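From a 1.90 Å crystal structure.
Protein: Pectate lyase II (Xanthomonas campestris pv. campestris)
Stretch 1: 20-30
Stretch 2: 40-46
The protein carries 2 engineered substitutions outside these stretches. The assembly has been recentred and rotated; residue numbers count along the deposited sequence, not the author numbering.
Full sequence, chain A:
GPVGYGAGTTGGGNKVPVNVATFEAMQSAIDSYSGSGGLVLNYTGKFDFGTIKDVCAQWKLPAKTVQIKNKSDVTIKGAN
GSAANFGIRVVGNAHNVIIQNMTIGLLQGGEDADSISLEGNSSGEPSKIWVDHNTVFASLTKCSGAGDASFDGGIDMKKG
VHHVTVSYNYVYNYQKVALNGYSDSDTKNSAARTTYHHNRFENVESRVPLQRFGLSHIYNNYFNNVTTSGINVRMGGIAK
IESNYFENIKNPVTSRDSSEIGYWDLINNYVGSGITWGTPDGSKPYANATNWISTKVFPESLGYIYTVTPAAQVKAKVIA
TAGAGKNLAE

Stretch 1 20-30: VATFEAMQSAI
Stretch 2 (40-46) VLNYTGK

Leu41 forms the apolar centre of the contact. With phi/psi of -111/120 and chi1 m, chi2 t, its CA-to-CB bond points toward stretch 1, and its two methyls meet three residues of the helix. Leu41 CD1 lies 3.8 Å from Met26 CG and 3.8 Å from Ile30 CG1, while Leu41 CD2 lies 3.6 Å from Ala29 CB and 4.3 Å from Val20 CG1. These are van der Waals distances between carbons, so the cluster gains by excluding water. Ala29 and Ile30 follow Met26 by three and four positions, the helical spacing that brings side chains to one side. The CA-to-CB bonds of Met26 and Ala29 point toward the strand; that of Ile30 (m, t) is sideways, but its end comes nearer.

Next to Leu41, Met26 extends as t, t, m and sets CE 3.6 Å from Tyr43 CB. Val20 (chi1 m) adds CG2 at 4.3 Å from the same Tyr43 CB, since the side chains of Val20 and Tyr43 lie on the same face of the sheet. Tyr43 has chi1 t and chi2 67°; Thr22 N approaches the edge of its ring, 4.2 Å from CE1.

The framework is a helix that starts at Phe23 and continues past Ile30, phi/psi near -63/-43, laid against the last residues, 40-43, of a strand that begins earlier. Their axes come within 9.8 Å and run antiparallel, at 175° between N-to-C directions. Before the helix, Val20 is itself extended (-127/118) and forms a parallel bridge with Tyr43, CA to CA 5.0 Å. Val20 N donates to Asn42 O at 2.9 Å and 174°, and Thr44 N donates to Val20 O at 3.0 Å and 164°. Thus Val20 bonds to the residues flanking Tyr43, the signature of parallel pairing. Tyr43 CA adds a CA-H...O contact to Val20 O at 3.3 Å, with 154° at the hydrogen.

Beyond the bridge the chain bends at Ala21 (-89/-15), and Thr22 (-139/161) is extended and leads into the helix. The CA atoms of Ala21 and Gly45 are 4.5 Å apart, and Ala21 O lies 3.2 Å from Gly45 CA. Gly45 (-61/145) fits this tight approach because an ideal CB would stand 2.5 Å from Ala21 O and 2.4 Å from Tyr43 OH, clashing with both. Thr44 (-112/-6, chi1 p) brings OG1 to 3.3 Å from Ala21 CA.

At the polar edge, Thr22 (chi1 p) caps the helix: Ala25 N donates to Thr22 OG1 at 3.0 Å and 160°, satisfying a first-turn amide. Met26 N to Thr22 O, also 3.0 Å, begins the backbone ladder, which reaches Ile30 N to Met26 O at 3.1 Å within this stretch.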

# COMPACT_ATOMS: atom_id res chain seq x y z
N VAL A 20 22.99 -3.63 -5.56
CA VAL A 20 22.44 -4.93 -5.94
C VAL A 20 21.72 -4.81 -7.28
O VAL A 20 20.76 -4.05 -7.42
CB VAL A 20 21.52 -5.54 -4.83
CG1 VAL A 20 22.34 -5.84 -3.57
CG2 VAL A 20 20.35 -4.62 -4.49
N ALA A 21 22.21 -5.55 -8.28
CA ALA A 21 21.68 -5.44 -9.64
C ALA A 21 20.52 -6.38 -9.91
O ALA A 21 19.81 -6.22 -10.91
CB ALA A 21 22.80 -5.66 -10.65
N THR A 22 20.33 -7.36 -9.03
CA THR A 22 19.33 -8.39 -9.25
C THR A 22 18.55 -8.75 -7.99
O THR A 22 18.99 -8.49 -6.86
CB THR A 22 19.95 -9.71 -9.79
OG1 THR A 22 20.84 -10.25 -8.80
CG2 THR A 22 20.70 -9.49 -11.10
N PHE A 23 17.40 -9.37 -8.23
CA PHE A 23 16.60 -10.08 -7.24
C PHE A 23 17.48 -10.94 -6.31
O PHE A 23 17.38 -10.82 -5.08
CB PHE A 23 15.58 -10.92 -8.03
CG PHE A 23 14.89 -11.99 -7.25
CD1 PHE A 23 14.10 -11.67 -6.15
CD2 PHE A 23 14.98 -13.32 -7.64
CE1 PHE A 23 13.45 -12.67 -5.43
CE2 PHE A 23 14.33 -14.32 -6.93
CZ PHE A 23 13.56 -14.00 -5.82
N GLU A 24 18.33 -11.78 -6.89
CA GLU A 24 19.17 -12.70 -6.11
C GLU A 24 20.25 -11.99 -5.29
O GLU A 24 20.52 -12.38 -4.15
CB GLU A 24 19.80 -13.76 -7.03
CG GLU A 24 18.80 -14.73 -7.66
CD GLU A 24 18.18 -14.21 -8.95
OE1 GLU A 24 18.50 -13.07 -9.37
OE2 GLU A 24 17.37 -14.95 -9.56
N ALA A 25 20.86 -10.96 -5.87
CA ALA A 25 21.87 -10.17 -5.17
C ALA A 25 21.27 -9.45 -3.95
O ALA A 25 21.91 -9.36 -2.91
CB ALA A 25 22.52 -9.16 -6.11
N MET A 26 20.04 -8.96 -4.09
CA MET A 26 19.35 -8.29 -2.99
C MET A 26 19.11 -9.27 -1.84
O MET A 26 19.40 -8.96 -0.68
CB MET A 26 18.03 -7.66 -3.45
CG MET A 26 17.34 -6.83 -2.37
SD MET A 26 15.80 -6.06 -2.92
CE MET A 26 16.43 -4.80 -4.03
N GLN A 27 18.60 -10.46 -2.17
CA GLN A 27 18.33 -11.49 -1.18
C GLN A 27 19.61 -11.93 -0.47
O GLN A 27 19.63 -12.05 0.76
CB GLN A 27 17.62 -12.70 -1.81
CG GLN A 27 17.09 -13.70 -0.78
CD GLN A 27 16.05 -13.10 0.15
OE1 GLN A 27 14.96 -12.74 -0.29
NE2 GLN A 27 16.38 -13.00 1.43
N SER A 28 20.67 -12.16 -1.25
CA SER A 28 21.96 -12.56 -0.69
C SER A 28 22.48 -11.55 0.34
O SER A 28 22.98 -11.93 1.40
CB SER A 28 23.00 -12.76 -1.80
OG SER A 28 24.26 -13.10 -1.25
N ALA A 29 22.34 -10.26 0.02
CA ALA A 29 22.79 -9.19 0.92
C ALA A 29 21.96 -9.13 2.20
O ALA A 29 22.49 -8.87 3.28
CB ALA A 29 22.76 -7.84 0.20
N ILE A 30 20.66 -9.39 2.08
CA ILE A 30 19.77 -9.51 3.24
C ILE A 30 20.13 -10.74 4.09
O ILE A 30 20.19 -10.65 5.31
CB ILE A 30 18.28 -9.54 2.82
CG1 ILE A 30 17.87 -8.18 2.25
CG2 ILE A 30 17.37 -9.89 4.00
CD1 ILE A 30 16.66 -8.23 1.37
N VAL A 40 21.76 -0.69 3.84
CA VAL A 40 21.16 0.09 2.75
C VAL A 40 21.44 -0.60 1.42
O VAL A 40 22.59 -0.84 1.06
CB VAL A 40 21.66 1.55 2.72
CG1 VAL A 40 21.04 2.32 1.54
CG2 VAL A 40 21.33 2.25 4.02
N LEU A 41 20.37 -0.92 0.70
CA LEU A 41 20.48 -1.60 -0.58
C LEU A 41 20.08 -0.68 -1.73
O LEU A 41 18.95 -0.18 -1.77
CB LEU A 41 19.63 -2.88 -0.59
CG LEU A 41 19.92 -3.90 0.51
CD1 LEU A 41 18.85 -4.98 0.55
CD2 LEU A 41 21.30 -4.53 0.36
N ASN A 42 21.02 -0.45 -2.64
CA ASN A 42 20.78 0.33 -3.83
C ASN A 42 20.48 -0.60 -5.00
O ASN A 42 21.40 -1.21 -5.57
CB ASN A 42 22.00 1.23 -4.12
CG ASN A 42 21.89 1.98 -5.45
OD1 ASN A 42 22.83 1.98 -6.24
ND2 ASN A 42 20.76 2.62 -5.68
N TYR A 43 19.20 -0.72 -5.34
CA TYR A 43 18.78 -1.58 -6.45
C TYR A 43 18.95 -0.89 -7.80
O TYR A 43 18.32 0.13 -8.07
CB TYR A 43 17.34 -2.07 -6.27
CG TYR A 43 16.84 -2.84 -7.47
CD1 TYR A 43 17.39 -4.08 -7.80
CD2 TYR A 43 15.85 -2.32 -8.30
CE1 TYR A 43 16.95 -4.80 -8.92
CE2 TYR A 43 15.40 -3.02 -9.42
CZ TYR A 43 15.95 -4.26 -9.72
OH TYR A 43 15.52 -4.96 -10.83
N THR A 44 19.77 -1.49 -8.66
CA THR A 44 20.17 -0.88 -9.93
C THR A 44 19.61 -1.61 -11.16
O THR A 44 19.79 -1.14 -12.29
CB THR A 44 21.71 -0.83 -10.07
OG1 THR A 44 22.22 -2.17 -10.08
CG2 THR A 44 22.33 -0.05 -8.92
N GLY A 45 18.96 -2.74 -10.94
CA GLY A 45 18.40 -3.54 -12.04
C GLY A 45 17.36 -2.78 -12.83
O GLY A 45 16.62 -1.98 -12.26
N LYS A 46 17.32 -3.02 -14.13
CA LYS A 46 16.39 -2.33 -15.03
C LYS A 46 15.60 -3.35 -15.84
O LYS A 46 15.91 -3.59 -17.01
CB LYS A 46 17.14 -1.38 -15.97
CG LYS A 46 17.98 -0.32 -15.28
CD LYS A 46 18.89 0.40 -16.27
CE LYS A 46 18.12 1.35 -17.18
NZ LYS A 46 17.61 2.54 -16.44